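Particle-associated glycoside hydrolase (Acinetobacter phage Fri1, PDB 6C72) probably cleaves the capsular polysaccharide of Acinetobacter baumannii as a trimeric phage tailspike, degrading the host capsule during virus entry. Local coordinates at residues 187-192 with 204-209; 106-111 with 209-214; 95-100 with 133-138; 111-116 with 128-133; 243-248 with 303-308. One frame throughout, in Å; residues are numbered along the deposited sequence.

Contacts 1 to 4 cluster near the N-terminal end of the parallel beta-helix, while contact 5 lies further along it. Contacts 3 and 4 are the tightest neighbours, their centres about 6 Å apart; they share Gly-133. Contact 2 is about 11 Å, centre to centre, from both contact 1 and contact 3, and the backbone of Gln-109 joins that of Tyr-136. Contact 1, its centre about 13 Å from those of contacts 3 and 4, packs Leu-207 against His-134, the zinc ligand of contact 3. The centre of contact 5 is about 18 Å from that of contact 1; both touch the second subunit. Arg-247 in contact 5 keeps its side chain about 13 Å from a bound zinc ion.

Contact 1: residues 187-192 with 204-209; sequences SQVYLV and LKMLGS
Val-189 and Tyr-190 receive the terminal methyl of Met-206 at a corner of the chain. Ahead of that corner, Ser-187 and Gln-188 face a different partner: the amide of Gln-188 hydrogen-bonds to Glu-160 and Asn-164 of the second subunit, so the incoming arm lies at a subunit boundary. At Val-189 the chain turns, and the isopropyl group is directed toward strand 204-207. Its CG1, anti to the backbone N (chi1 -178°), lies 3.4 Å from Met-206 CE, and its CB is 3.5 Å from the same methyl; the two side chains lie alongside one another, pointing opposite ways. Tyr-190 follows with its CB 3.6 Å from Met-206 CE. The methyl meets Tyr-190 at CB rather than at the ring, whose CG is 4.6 Å from Met-206 CE. Instead the ring meets Trp-181, and its hydroxyl hydrogen-bonds to the carbonyl of Gly-200. Leu-191 and Val-192 then carry the strand on in a new direction. Met-206 reaches this corner with an extended chi2 and a bend at chi3 (102°), which brings CE forward while SD stays 4.9 Å from Val-189 CG1. Phe-239, Trp-181 and Ile-222 also pack on the methionine. The evidence, close carbon-carbon approaches with no hydrogen bond across the segments and all three touching residues buried, implies a purely apolar interior contact, in which a flexible thioether chain fits its methyl to the corner of a beta-helix turn.

Contact 2: residues 106-111 with 209-214; sequences LIDQTT and SRLGST
The two backbones come closest at Leu-106 and Leu-211, whose CA atoms stand 6.6 Å apart, where a loop leading into helix 110-122 passes the type II beta turn from Arg-210 to Ser-213. Leu-211 carries the contact by dividing its two methyls between two residues. CD2 lies 3.6 Å from Leu-106 CB, the leucines set side by side but headed in contrary senses, and CD1 lies 3.6 Å from Asp-108 CB. The CG of Leu-211 is anti to its carbonyl carbon (chi1 -55°), which sends the isobutyl fork across the loop. Asp-108 offers its CB methylene to the leucine, while its carboxylate bonds to Thr-110. Asp-108 OD1 takes two donors: Thr-110 OG1 at 2.6 Å, through the syn lone pair, and Thr-110 N at 2.9 Å, on the anti side and out of the carboxylate plane. The second bond makes an Asx turn, and both fix the carboxylate just before the helix, whose N-cap position is occupied by Gln-109. On the other side, Arg-210 NH1 donates to Leu-211 O at 2.8 Å from within the guanidinium plane, while Ser-213 CB sits over the centre of one face of that group. This bond and the packing of Ser-213 CB brace the turn. The contact is at the surface, and both leucines also pack on Tyr-136 of strand 133-140; Thr-110 bonds to the backbone of Lys-138 on the same strand, placing the contact between the start of helix 110-122 and the loop that runs from strand 204-207 to strand 220-224.

Contact 3: residues 95-100 with 133-138; sequences AGLRAE and GHIYAK. With ZN (zinc ion), chain D.
The apolar part of the contact is Leu-97 against Ile-135, two branched side chains that cross at about a right angle, with Leu-97 CD2 3.9 Å from Ile-135 CD1. Leu-97 has its CG anti to the backbone N (chi1 -170°), which carries its methyls to Ile-135; it also packs on Ile-112 of helix 110-122. Backbone packing comes next: Glu-100 CA and Gly-133 CA are 3.8 Å apart, an approach that the missing side chain of Gly-133 permits. A water-mediated link runs beside it, where water 1 donates to Arg-98 O at 3.2 Å and to His-134 O at 3.0 Å, tying loop 95-100 to the backbone of strand 133-140. That strand belongs to the first turns of the parallel beta-helix and pairs with strand 179-182, so the loop is laid along the start of the solenoid. The last kind of interaction is metal coordination. His-134 NE2 binds a zinc ion at 2.0 Å, and waters 4, 2 and 3 lie 2.0, 2.1 and 2.5 Å from the zinc ion; water 3 is in the plane of the imidazole, at its edge. Two second-shell neighbours position that ring: His-182, whose NE2 is hydrogen-bonded to ND1, and Phe-180, stacked on the imidazole.

Contact 4: residues 111-116 with 128-133; sequences TILQKC and VQLPKG
Helix 110-122, which links strand 89-91 to strand 126-129 at the N-terminal end of the parallel beta-helix, sets Leu-113 and Cys-116 on Val-128 and Leu-130. One methyl of Leu-113 serves two partners: CD1 is 3.7 Å from Leu-130 CD2 and 3.9 Å from Val-128 CG1. It reaches them because CG stands anti to the backbone N (chi1 179°), swinging the fork off the helix toward the strand; the Leu-113 side chain runs roughly perpendicular to that of Leu-130. One helical turn further along, Cys-116 packs its CB 3.9 Å from Val-128 CG1, while Val-128 CG2 lies 3.7 Å from Cys-116 O, so both valine methyls lie on Cys-116, one at its CB and one at its carbonyl. No hydrogen bond joins the segments. On the strand side, Gln-129 NE2 donates to Leu-130 O at 3.0 Å, at an N-H...O angle of 156°, in a bond beside the apolar interface. Leu-113 also touches Ala-137 and Ala-139 of strand 133-140 and Trp-181 of strand 179-182, so the helix covers more than the one strand; Leu-130 in turn touches Ile-135 and Thr-179. All four touching residues are buried, an arrangement consistent with the capping helix that closes the apolar end of many parallel beta-helices.

Contact 5: residues 243-248 with 303-308; sequences GLYIRG and EPNPAT
Arg-247 extends from strand 244-247 toward loop 303-308, its CB directed that way and its CG anti to the backbone N (chi1 -174°). From CB the chain runs extended to NE; the side chain also packs on Val-275 of the neighbouring strand 272-275. NE is 3.6 Å from Asn-305 ND2 and in a salt bridge with Asp-310. CZ is the atom nearest the amide, 3.5 Å from Asn-305 ND2, which sits over the centre of one guanidinium face, the two planes 56° apart. NH1 and NH2 are 4.0 and 3.7 Å from the same Asn-305 ND2, and NH2 also has Thr-308 CG2 at 4.1 Å. Asp-310 also accepts from Asn-305 ND2, and its carboxylate would probably ease the placing of an N-H group over the cation. Asn-305 OD1 accepts from water 5 at 3.1 Å, and that water lies 2.6 Å from Tyr-245 OH. Thr-308 OG1 donates to Asn-305 O at 2.9 Å, reinforcing a type II beta turn whose own backbone bond is weak. Strands 244-247, 272-275 and 300-302 pair in turn, so a side chain of one coil meets the loop two coils on, in the stacked register of a parallel beta-helix.

Contact 1: residues 187-192 with 204-209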
# COMPACT_ATOMS: atom_id res chain seq x y z
N SER A 187 5.72 -3.75 -37.74
CA SER A 187 6.37 -3.03 -36.65
C SER A 187 5.49 -3.02 -35.41
O SER A 187 5.61 -3.91 -34.56
CB SER A 187 6.74 -1.61 -37.10
OG SER A 187 5.63 -0.95 -37.70
N GLN A 188 4.62 -2.02 -35.27
CA GLN A 188 3.73 -1.95 -34.12
C GLN A 188 2.40 -1.35 -34.55
O GLN A 188 2.30 -0.74 -35.62
CB GLN A 188 4.34 -1.13 -32.97
CG GLN A 188 4.42 0.37 -33.19
CD GLN A 188 5.52 0.74 -34.17
OE1 GLN A 188 6.64 0.24 -34.07
NE2 GLN A 188 5.21 1.65 -35.10
N VAL A 189 1.38 -1.53 -33.71
CA VAL A 189 0.09 -0.90 -33.99
C VAL A 189 0.09 0.53 -33.49
O VAL A 189 -0.22 1.47 -34.24
CB VAL A 189 -1.07 -1.70 -33.36
CG1 VAL A 189 -2.41 -1.04 -33.71
CG2 VAL A 189 -1.06 -3.15 -33.81
N TYR A 190 0.47 0.73 -32.23
CA TYR A 190 0.34 2.00 -31.52
C TYR A 190 1.69 2.34 -30.88
O TYR A 190 2.06 1.77 -29.85
CB TYR A 190 -0.76 1.91 -30.47
CG TYR A 190 -1.30 3.23 -29.98
CD1 TYR A 190 -1.22 4.38 -30.77
CD2 TYR A 190 -1.89 3.34 -28.71
CE1 TYR A 190 -1.73 5.59 -30.33
CE2 TYR A 190 -2.40 4.55 -28.24
CZ TYR A 190 -2.32 5.67 -29.06
OH TYR A 190 -2.83 6.86 -28.60
N LEU A 191 2.43 3.27 -31.48
CA LEU A 191 3.72 3.69 -30.97
C LEU A 191 3.58 4.98 -30.16
O LEU A 191 3.01 5.96 -30.64
CB LEU A 191 4.71 3.90 -32.12
CG LEU A 191 6.09 4.47 -31.77
CD1 LEU A 191 6.89 3.52 -30.90
CD2 LEU A 191 6.84 4.85 -33.04
N VAL A 192 4.08 4.96 -28.93
CA VAL A 192 4.06 6.18 -28.13
C VAL A 192 5.48 6.72 -28.06
O VAL A 192 6.26 6.28 -27.21
CB VAL A 192 3.49 5.92 -26.73
CG1 VAL A 192 3.27 7.24 -26.03
CG2 VAL A 192 2.20 5.10 -26.81
N LEU A 204 -10.98 -1.43 -26.96
CA LEU A 204 -10.75 -2.08 -28.24
C LEU A 204 -9.87 -3.30 -28.05
O LEU A 204 -9.29 -3.51 -26.98
CB LEU A 204 -10.13 -1.10 -29.26
CG LEU A 204 -8.87 -0.30 -28.92
CD1 LEU A 204 -7.59 -1.13 -29.02
CD2 LEU A 204 -8.79 0.93 -29.83
N LYS A 205 -9.76 -4.10 -29.11
CA LYS A 205 -8.88 -5.25 -29.16
C LYS A 205 -7.84 -5.05 -30.26
O LYS A 205 -8.17 -4.57 -31.35
CB LYS A 205 -9.67 -6.54 -29.44
CG LYS A 205 -8.80 -7.78 -29.44
CD LYS A 205 -9.62 -9.03 -29.21
CE LYS A 205 -8.74 -10.26 -29.04
NZ LYS A 205 -9.53 -11.48 -28.69
N MET A 206 -6.59 -5.39 -29.97
CA MET A 206 -5.51 -5.29 -30.93
C MET A 206 -5.12 -6.69 -31.38
O MET A 206 -4.99 -7.60 -30.56
CB MET A 206 -4.30 -4.55 -30.33
CG MET A 206 -4.63 -3.14 -29.80
SD MET A 206 -3.24 -2.23 -29.03
CE MET A 206 -2.76 -1.10 -30.31
N LEU A 207 -4.95 -6.86 -32.69
CA LEU A 207 -4.68 -8.16 -33.29
C LEU A 207 -3.36 -8.13 -34.04
O LEU A 207 -3.02 -7.13 -34.69
CB LEU A 207 -5.82 -8.58 -34.25
CG LEU A 207 -7.17 -8.85 -33.57
CD1 LEU A 207 -8.28 -9.12 -34.59
CD2 LEU A 207 -7.08 -10.00 -32.57
N GLY A 208 -2.64 -9.25 -34.01
CA GLY A 208 -1.33 -9.34 -34.62
C GLY A 208 -1.32 -9.49 -36.13
O GLY A 208 -0.33 -9.12 -36.77
N SER A 209 -2.40 -10.01 -36.73
CA SER A 209 -2.43 -10.15 -38.17
C SER A 209 -2.39 -8.76 -38.80
O SER A 209 -2.96 -7.81 -38.26
CB SER A 209 -3.67 -10.94 -38.64
OG SER A 209 -4.89 -10.25 -38.42

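Contact 2: residues 106-111 with 209-214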
# COMPACT_ATOMS: atom_id res chain seq x y z
N LEU A 106 -8.56 -5.94 -46.46
CA LEU A 106 -7.16 -5.59 -46.18
C LEU A 106 -6.89 -4.21 -46.75
O LEU A 106 -6.31 -4.05 -47.83
CB LEU A 106 -6.21 -6.62 -46.77
CG LEU A 106 -6.51 -8.06 -46.37
CD1 LEU A 106 -5.57 -8.96 -47.14
CD2 LEU A 106 -6.36 -8.25 -44.88
N ILE A 107 -7.35 -3.19 -46.03
CA ILE A 107 -7.31 -1.81 -46.51
C ILE A 107 -6.43 -1.01 -45.55
O ILE A 107 -6.74 -0.90 -44.36
CB ILE A 107 -8.72 -1.22 -46.62
CG1 ILE A 107 -9.47 -1.89 -47.78
CG2 ILE A 107 -8.65 0.28 -46.81
CD1 ILE A 107 -10.97 -1.71 -47.72
N ASP A 108 -5.34 -0.45 -46.08
CA ASP A 108 -4.44 0.37 -45.27
C ASP A 108 -5.09 1.73 -45.05
O ASP A 108 -5.31 2.48 -46.00
CB ASP A 108 -3.07 0.49 -45.95
CG ASP A 108 -2.04 1.27 -45.11
OD1 ASP A 108 -2.32 1.72 -43.98
OD2 ASP A 108 -0.88 1.38 -45.56
N GLN A 109 -5.41 2.04 -43.80
CA GLN A 109 -6.00 3.33 -43.45
C GLN A 109 -5.07 4.10 -42.51
O GLN A 109 -5.51 4.94 -41.73
CB GLN A 109 -7.38 3.15 -42.82
CG GLN A 109 -8.27 2.14 -43.57
CD GLN A 109 -9.78 2.35 -43.34
OE1 GLN A 109 -10.38 3.29 -43.88
NE2 GLN A 109 -10.37 1.52 -42.50
N THR A 110 -3.76 3.80 -42.59
CA THR A 110 -2.79 4.41 -41.69
C THR A 110 -2.79 5.93 -41.80
O THR A 110 -2.84 6.64 -40.79
CB THR A 110 -1.40 3.84 -41.99
OG1 THR A 110 -1.37 2.45 -41.64
CG2 THR A 110 -0.30 4.59 -41.22
N THR A 111 -2.78 6.44 -43.03
CA THR A 111 -2.70 7.88 -43.22
C THR A 111 -3.91 8.59 -42.60
O THR A 111 -3.76 9.64 -41.97
CB THR A 111 -2.58 8.20 -44.71
OG1 THR A 111 -1.37 7.62 -45.21
CG2 THR A 111 -2.57 9.70 -44.95
N SER A 209 -2.40 -10.01 -36.73
CA SER A 209 -2.43 -10.15 -38.17
C SER A 209 -2.39 -8.76 -38.80
O SER A 209 -2.96 -7.81 -38.26
CB SER A 209 -3.67 -10.94 -38.64
OG SER A 209 -4.89 -10.25 -38.42
N ARG A 210 -1.65 -8.64 -39.90
CA ARG A 210 -1.29 -7.32 -40.40
C ARG A 210 -1.13 -7.35 -41.92
O ARG A 210 -1.02 -8.40 -42.54
CB ARG A 210 -0.01 -6.82 -39.71
CG ARG A 210 1.19 -7.78 -39.76
CD ARG A 210 1.93 -7.63 -41.05
NE ARG A 210 3.31 -8.10 -40.97
CZ ARG A 210 4.24 -7.81 -41.88
NH1 ARG A 210 3.95 -7.05 -42.92
NH2 ARG A 210 5.47 -8.27 -41.74
N LEU A 211 -1.09 -6.15 -42.51
CA LEU A 211 -0.93 -6.04 -43.95
C LEU A 211 0.51 -6.31 -44.35
O LEU A 211 1.45 -5.90 -43.66
CB LEU A 211 -1.32 -4.65 -44.43
CG LEU A 211 -2.71 -4.18 -44.04
CD1 LEU A 211 -2.85 -2.79 -44.57
CD2 LEU A 211 -3.77 -5.10 -44.64
N GLY A 212 0.69 -6.99 -45.48
CA GLY A 212 2.00 -7.21 -46.05
C GLY A 212 2.59 -8.59 -45.82
O GLY A 212 3.60 -8.92 -46.46
N SER A 213 2.01 -9.40 -44.95
CA SER A 213 2.53 -10.74 -44.70
C SER A 213 1.40 -11.62 -44.18
O SER A 213 0.65 -11.19 -43.30
CB SER A 213 3.67 -10.73 -43.69
OG SER A 213 4.13 -12.05 -43.44
N THR A 214 1.30 -12.83 -44.72
CA THR A 214 0.33 -13.80 -44.23
C THR A 214 0.91 -14.74 -43.16
O THR A 214 0.14 -15.43 -42.50
CB THR A 214 -0.21 -14.63 -45.40
OG1 THR A 214 0.83 -15.46 -45.93
CG2 THR A 214 -0.73 -13.72 -46.51

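Contact 3: residues 95-100 with 133-138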
# COMPACT_ATOMS: atom_id res chain seq x y z
N ALA A 95 -12.89 11.58 -40.91
CA ALA A 95 -11.76 11.79 -41.81
C ALA A 95 -11.77 10.81 -42.97
O ALA A 95 -10.80 10.75 -43.73
CB ALA A 95 -10.44 11.68 -41.07
N GLY A 96 -12.83 10.03 -43.12
CA GLY A 96 -12.95 9.10 -44.22
C GLY A 96 -12.65 7.66 -43.87
O GLY A 96 -12.71 6.81 -44.76
N LEU A 97 -12.33 7.35 -42.62
CA LEU A 97 -12.04 5.97 -42.26
C LEU A 97 -13.26 5.08 -42.52
O LEU A 97 -14.39 5.45 -42.18
CB LEU A 97 -11.62 5.90 -40.79
CG LEU A 97 -11.06 4.55 -40.34
CD1 LEU A 97 -9.65 4.74 -39.81
CD2 LEU A 97 -11.96 3.94 -39.29
N ARG A 98 -13.04 3.93 -43.15
CA ARG A 98 -14.14 3.05 -43.49
C ARG A 98 -14.49 2.17 -42.29
O ARG A 98 -13.63 1.47 -41.76
CB ARG A 98 -13.79 2.19 -44.71
CG ARG A 98 -13.85 2.91 -46.06
CD ARG A 98 -13.43 1.99 -47.23
NE ARG A 98 -14.35 0.86 -47.43
CZ ARG A 98 -14.23 -0.07 -48.38
NH1 ARG A 98 -13.21 -0.02 -49.25
NH2 ARG A 98 -15.14 -1.04 -48.48
N ALA A 99 -15.76 2.20 -41.89
CA ALA A 99 -16.21 1.51 -40.68
C ALA A 99 -16.71 0.09 -40.97
O ALA A 99 -16.96 -0.29 -42.12
CB ALA A 99 -17.32 2.30 -39.98
N GLU A 100 -16.85 -0.68 -39.90
CA GLU A 100 -17.47 -2.01 -39.92
C GLU A 100 -16.89 -2.93 -40.98
O GLU A 100 -17.58 -3.80 -41.52
CB GLU A 100 -18.98 -1.91 -40.09
CG GLU A 100 -19.62 -0.97 -39.11
CD GLU A 100 -20.77 -1.62 -38.37
OE1 GLU A 100 -20.49 -2.43 -37.45
OE2 GLU A 100 -21.94 -1.35 -38.73
N GLY A 133 -15.38 -2.58 -36.28
CA GLY A 133 -14.81 -3.15 -37.48
C GLY A 133 -13.33 -3.45 -37.31
O GLY A 133 -12.71 -3.12 -36.30
N HIS A 134 -12.78 -4.10 -38.33
CA HIS A 134 -11.34 -4.34 -38.42
C HIS A 134 -10.70 -3.16 -39.12
O HIS A 134 -11.18 -2.71 -40.17
CB HIS A 134 -11.03 -5.64 -39.15
CG HIS A 134 -11.40 -6.87 -38.36
ND1 HIS A 134 -10.47 -7.62 -37.67
CD2 HIS A 134 -12.60 -7.45 -38.13
CE1 HIS A 134 -11.08 -8.63 -37.07
NE2 HIS A 134 -12.38 -8.54 -37.33
N ILE A 135 -9.64 -2.63 -38.53
CA ILE A 135 -8.95 -1.44 -39.02
C ILE A 135 -7.47 -1.77 -39.13
O ILE A 135 -6.83 -2.10 -38.12
CB ILE A 135 -9.17 -0.24 -38.09
CG1 ILE A 135 -10.67 0.02 -37.92
CG2 ILE A 135 -8.49 0.99 -38.64
CD1 ILE A 135 -10.99 1.04 -36.86
N TYR A 136 -6.93 -1.70 -40.34
CA TYR A 136 -5.49 -1.84 -40.56
C TYR A 136 -4.92 -0.44 -40.69
O TYR A 136 -5.04 0.20 -41.74
CB TYR A 136 -5.20 -2.68 -41.80
CG TYR A 136 -5.64 -4.13 -41.71
CD1 TYR A 136 -4.78 -5.11 -41.24
CD2 TYR A 136 -6.91 -4.52 -42.12
CE1 TYR A 136 -5.16 -6.44 -41.17
CE2 TYR A 136 -7.31 -5.84 -42.04
CZ TYR A 136 -6.44 -6.80 -41.57
OH TYR A 136 -6.82 -8.12 -41.51
N ALA A 137 -4.30 0.04 -39.62
CA ALA A 137 -3.81 1.41 -39.58
C ALA A 137 -2.92 1.62 -38.37
O ALA A 137 -3.42 1.64 -37.24
CB ALA A 137 -4.97 2.41 -39.54
N LYS A 138 -1.62 1.80 -38.58
CA LYS A 138 -0.73 2.02 -37.46
C LYS A 138 -0.70 3.50 -37.14
O LYS A 138 -0.85 4.34 -38.03
CB LYS A 138 0.68 1.48 -37.73
CG LYS A 138 1.45 2.15 -38.80
CD LYS A 138 2.82 1.49 -38.94
CE LYS A 138 3.71 2.27 -39.89
NZ LYS A 138 5.13 1.79 -39.82
ZN ZN D . -13.84 -9.78 -36.79
O HOH W 1 -13.72 -1.09 -39.87
O HOH W 2 -14.56 -11.39 -38.03
O HOH W 3 -12.76 -11.24 -35.05
O HOH W 4 -15.53 -8.72 -36.74

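Contact 4: residues 111-116 with 128-133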
# COMPACT_ATOMS: atom_id res chain seq x y z
N THR A 111 -2.78 6.44 -43.03
CA THR A 111 -2.70 7.88 -43.22
C THR A 111 -3.91 8.59 -42.60
O THR A 111 -3.76 9.64 -41.97
CB THR A 111 -2.58 8.20 -44.71
OG1 THR A 111 -1.37 7.62 -45.21
CG2 THR A 111 -2.57 9.70 -44.95
N ILE A 112 -5.10 8.00 -42.74
CA ILE A 112 -6.31 8.64 -42.23
C ILE A 112 -6.28 8.71 -40.72
O ILE A 112 -6.55 9.77 -40.13
CB ILE A 112 -7.57 7.91 -42.74
CG1 ILE A 112 -7.75 8.15 -44.24
CG2 ILE A 112 -8.80 8.34 -41.94
CD1 ILE A 112 -8.78 7.25 -44.85
N LEU A 113 -5.96 7.59 -40.06
CA LEU A 113 -5.97 7.57 -38.59
C LEU A 113 -4.91 8.51 -38.03
O LEU A 113 -5.16 9.22 -37.05
CB LEU A 113 -5.75 6.15 -38.06
CG LEU A 113 -5.72 5.98 -36.53
CD1 LEU A 113 -6.97 6.57 -35.90
CD2 LEU A 113 -5.55 4.52 -36.12
N GLN A 114 -3.73 8.54 -38.66
CA GLN A 114 -2.67 9.43 -38.20
C GLN A 114 -3.10 10.88 -38.33
O GLN A 114 -2.72 11.72 -37.50
CB GLN A 114 -1.39 9.18 -38.99
CG GLN A 114 -0.17 9.84 -38.36
CD GLN A 114 0.11 9.31 -36.97
OE1 GLN A 114 0.38 8.12 -36.79
NE2 GLN A 114 0.01 10.18 -35.97
N LYS A 115 -3.87 11.21 -39.37
CA LYS A 115 -4.40 12.56 -39.51
C LYS A 115 -5.29 12.92 -38.34
O LYS A 115 -5.26 14.06 -37.85
CB LYS A 115 -5.17 12.68 -40.82
CG LYS A 115 -4.40 13.17 -41.98
CD LYS A 115 -5.39 13.66 -43.03
CE LYS A 115 -5.08 13.11 -44.41
NZ LYS A 115 -3.92 13.85 -44.98
N CYS A 116 -6.11 11.97 -37.89
CA CYS A 116 -7.01 12.24 -36.78
C CYS A 116 -6.23 12.49 -35.49
O CYS A 116 -6.50 13.46 -34.77
CB CYS A 116 -7.99 11.07 -36.60
SG CYS A 116 -9.10 10.82 -38.04
N VAL A 128 -9.75 10.34 -30.14
CA VAL A 128 -10.06 9.85 -31.48
C VAL A 128 -10.89 8.59 -31.31
O VAL A 128 -10.39 7.57 -30.79
CB VAL A 128 -8.81 9.59 -32.31
CG1 VAL A 128 -9.20 8.86 -33.58
CG2 VAL A 128 -8.10 10.90 -32.63
N GLN A 129 -12.16 8.66 -31.70
CA GLN A 129 -13.09 7.55 -31.59
C GLN A 129 -12.97 6.67 -32.83
O GLN A 129 -13.03 7.17 -33.96
CB GLN A 129 -14.52 8.06 -31.43
CG GLN A 129 -15.57 6.98 -31.32
CD GLN A 129 -15.49 6.21 -30.00
OE1 GLN A 129 -15.42 6.81 -28.92
NE2 GLN A 129 -15.48 4.88 -30.09
N LEU A 130 -12.77 5.41 -32.62
CA LEU A 130 -12.80 4.47 -33.73
C LEU A 130 -14.16 3.79 -33.77
O LEU A 130 -14.79 3.59 -32.74
CB LEU A 130 -11.72 3.39 -33.60
CG LEU A 130 -10.30 3.93 -33.56
CD1 LEU A 130 -9.29 2.80 -33.48
CD2 LEU A 130 -10.05 4.82 -34.78
N PRO A 131 -14.67 3.45 -34.95
CA PRO A 131 -15.93 2.71 -35.03
C PRO A 131 -15.68 1.22 -34.80
O PRO A 131 -14.55 0.78 -34.63
CB PRO A 131 -16.39 2.98 -36.46
CG PRO A 131 -15.10 3.03 -37.21
CD PRO A 131 -14.11 3.71 -36.28
N LYS A 132 -16.74 0.45 -34.85
CA LYS A 132 -16.58 -1.00 -34.91
C LYS A 132 -15.97 -1.40 -36.25
O LYS A 132 -16.00 -0.65 -37.23
CB LYS A 132 -17.93 -1.69 -34.72
CG LYS A 132 -18.54 -1.48 -33.34
CD LYS A 132 -19.70 -2.40 -33.11
CE LYS A 132 -20.93 -1.92 -33.85
NZ LYS A 132 -21.97 -2.95 -33.75
N GLY A 133 -15.38 -2.58 -36.28
CA GLY A 133 -14.81 -3.15 -37.48
C GLY A 133 -13.33 -3.45 -37.31
O GLY A 133 -12.71 -3.12 -36.30

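Contact 5: residues 243-248 with 303-308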
# COMPACT_ATOMS: atom_id res chain seq x y z
N GLY A 243 2.22 -8.09 -26.93
CA GLY A 243 1.07 -7.22 -27.00
C GLY A 243 1.36 -5.83 -26.46
O GLY A 243 0.86 -4.83 -26.99
N LEU A 244 2.18 -5.74 -25.42
CA LEU A 244 2.58 -4.49 -24.79
C LEU A 244 4.09 -4.53 -24.55
O LEU A 244 4.61 -5.54 -24.07
CB LEU A 244 1.84 -4.29 -23.46
CG LEU A 244 2.33 -3.18 -22.52
CD1 LEU A 244 2.14 -1.79 -23.10
CD2 LEU A 244 1.68 -3.31 -21.14
N TYR A 245 4.77 -3.44 -24.91
CA TYR A 245 6.22 -3.34 -24.80
C TYR A 245 6.57 -1.92 -24.39
O TYR A 245 6.20 -0.96 -25.08
CB TYR A 245 6.88 -3.71 -26.13
CG TYR A 245 8.39 -3.70 -26.16
CD1 TYR A 245 9.11 -4.85 -25.87
CD2 TYR A 245 9.10 -2.56 -26.52
CE1 TYR A 245 10.49 -4.86 -25.91
CE2 TYR A 245 10.48 -2.55 -26.57
CZ TYR A 245 11.18 -3.71 -26.26
OH TYR A 245 12.56 -3.72 -26.31
N ILE A 246 7.25 -1.77 -23.26
CA ILE A 246 7.52 -0.45 -22.70
C ILE A 246 9.02 -0.26 -22.60
O ILE A 246 9.69 -0.90 -21.78
CB ILE A 246 6.85 -0.26 -21.34
CG1 ILE A 246 5.35 -0.66 -21.44
CG2 ILE A 246 7.06 1.16 -20.87
CD1 ILE A 246 4.54 -0.34 -20.21
N ARG A 247 9.55 0.67 -23.38
CA ARG A 247 10.99 0.95 -23.34
C ARG A 247 11.20 2.42 -23.63
O ARG A 247 11.05 2.86 -24.77
CB ARG A 247 11.73 0.07 -24.34
CG ARG A 247 13.22 0.20 -24.23
CD ARG A 247 13.98 -0.52 -25.32
NE ARG A 247 15.38 -0.50 -24.96
CZ ARG A 247 16.39 -0.71 -25.80
NH1 ARG A 247 16.14 -0.95 -27.09
NH2 ARG A 247 17.64 -0.67 -25.35
N GLY A 248 11.58 3.19 -22.61
CA GLY A 248 11.89 4.59 -22.80
C GLY A 248 13.31 4.79 -23.31
O GLY A 248 14.00 3.85 -23.72
N GLU A 303 12.50 -7.39 -18.35
CA GLU A 303 13.87 -7.70 -18.78
C GLU A 303 14.52 -6.51 -19.47
O GLU A 303 14.45 -6.37 -20.70
CB GLU A 303 13.90 -8.93 -19.68
CG GLU A 303 15.29 -9.37 -20.04
CD GLU A 303 15.34 -10.72 -20.73
OE1 GLU A 303 14.30 -11.17 -21.28
OE2 GLU A 303 16.42 -11.34 -20.73
N PRO A 304 15.21 -5.66 -18.71
CA PRO A 304 16.13 -4.69 -19.34
C PRO A 304 17.16 -5.39 -20.21
O PRO A 304 17.67 -6.46 -19.85
CB PRO A 304 16.79 -4.01 -18.13
CG PRO A 304 15.78 -4.14 -17.03
CD PRO A 304 15.09 -5.47 -17.26
N ASN A 305 17.46 -4.79 -21.35
CA ASN A 305 18.42 -5.40 -22.26
C ASN A 305 19.81 -5.37 -21.64
O ASN A 305 20.22 -4.35 -21.08
CB ASN A 305 18.42 -4.67 -23.60
CG ASN A 305 17.16 -4.93 -24.40
OD1 ASN A 305 17.01 -5.99 -25.01
ND2 ASN A 305 16.26 -3.95 -24.42
N PRO A 306 20.57 -6.47 -21.73
CA PRO A 306 21.93 -6.47 -21.18
C PRO A 306 22.77 -5.40 -21.84
O PRO A 306 22.55 -5.04 -23.00
CB PRO A 306 22.46 -7.87 -21.52
CG PRO A 306 21.23 -8.70 -21.78
CD PRO A 306 20.21 -7.76 -22.34
N ALA A 307 23.70 -4.85 -21.06
CA ALA A 307 24.69 -3.89 -21.56
C ALA A 307 24.04 -2.66 -22.18
O ALA A 307 24.56 -2.09 -23.14
CB ALA A 307 25.64 -4.56 -22.56
N THR A 308 22.89 -2.23 -21.64
CA THR A 308 22.28 -0.95 -21.99
C THR A 308 21.95 -0.21 -20.71
O THR A 308 22.14 -0.72 -19.60
CB THR A 308 21.00 -1.10 -22.82
OG1 THR A 308 19.95 -1.59 -21.98
CG2 THR A 308 21.21 -2.05 -23.98
O HOH W 5 14.13 -5.77 -26.19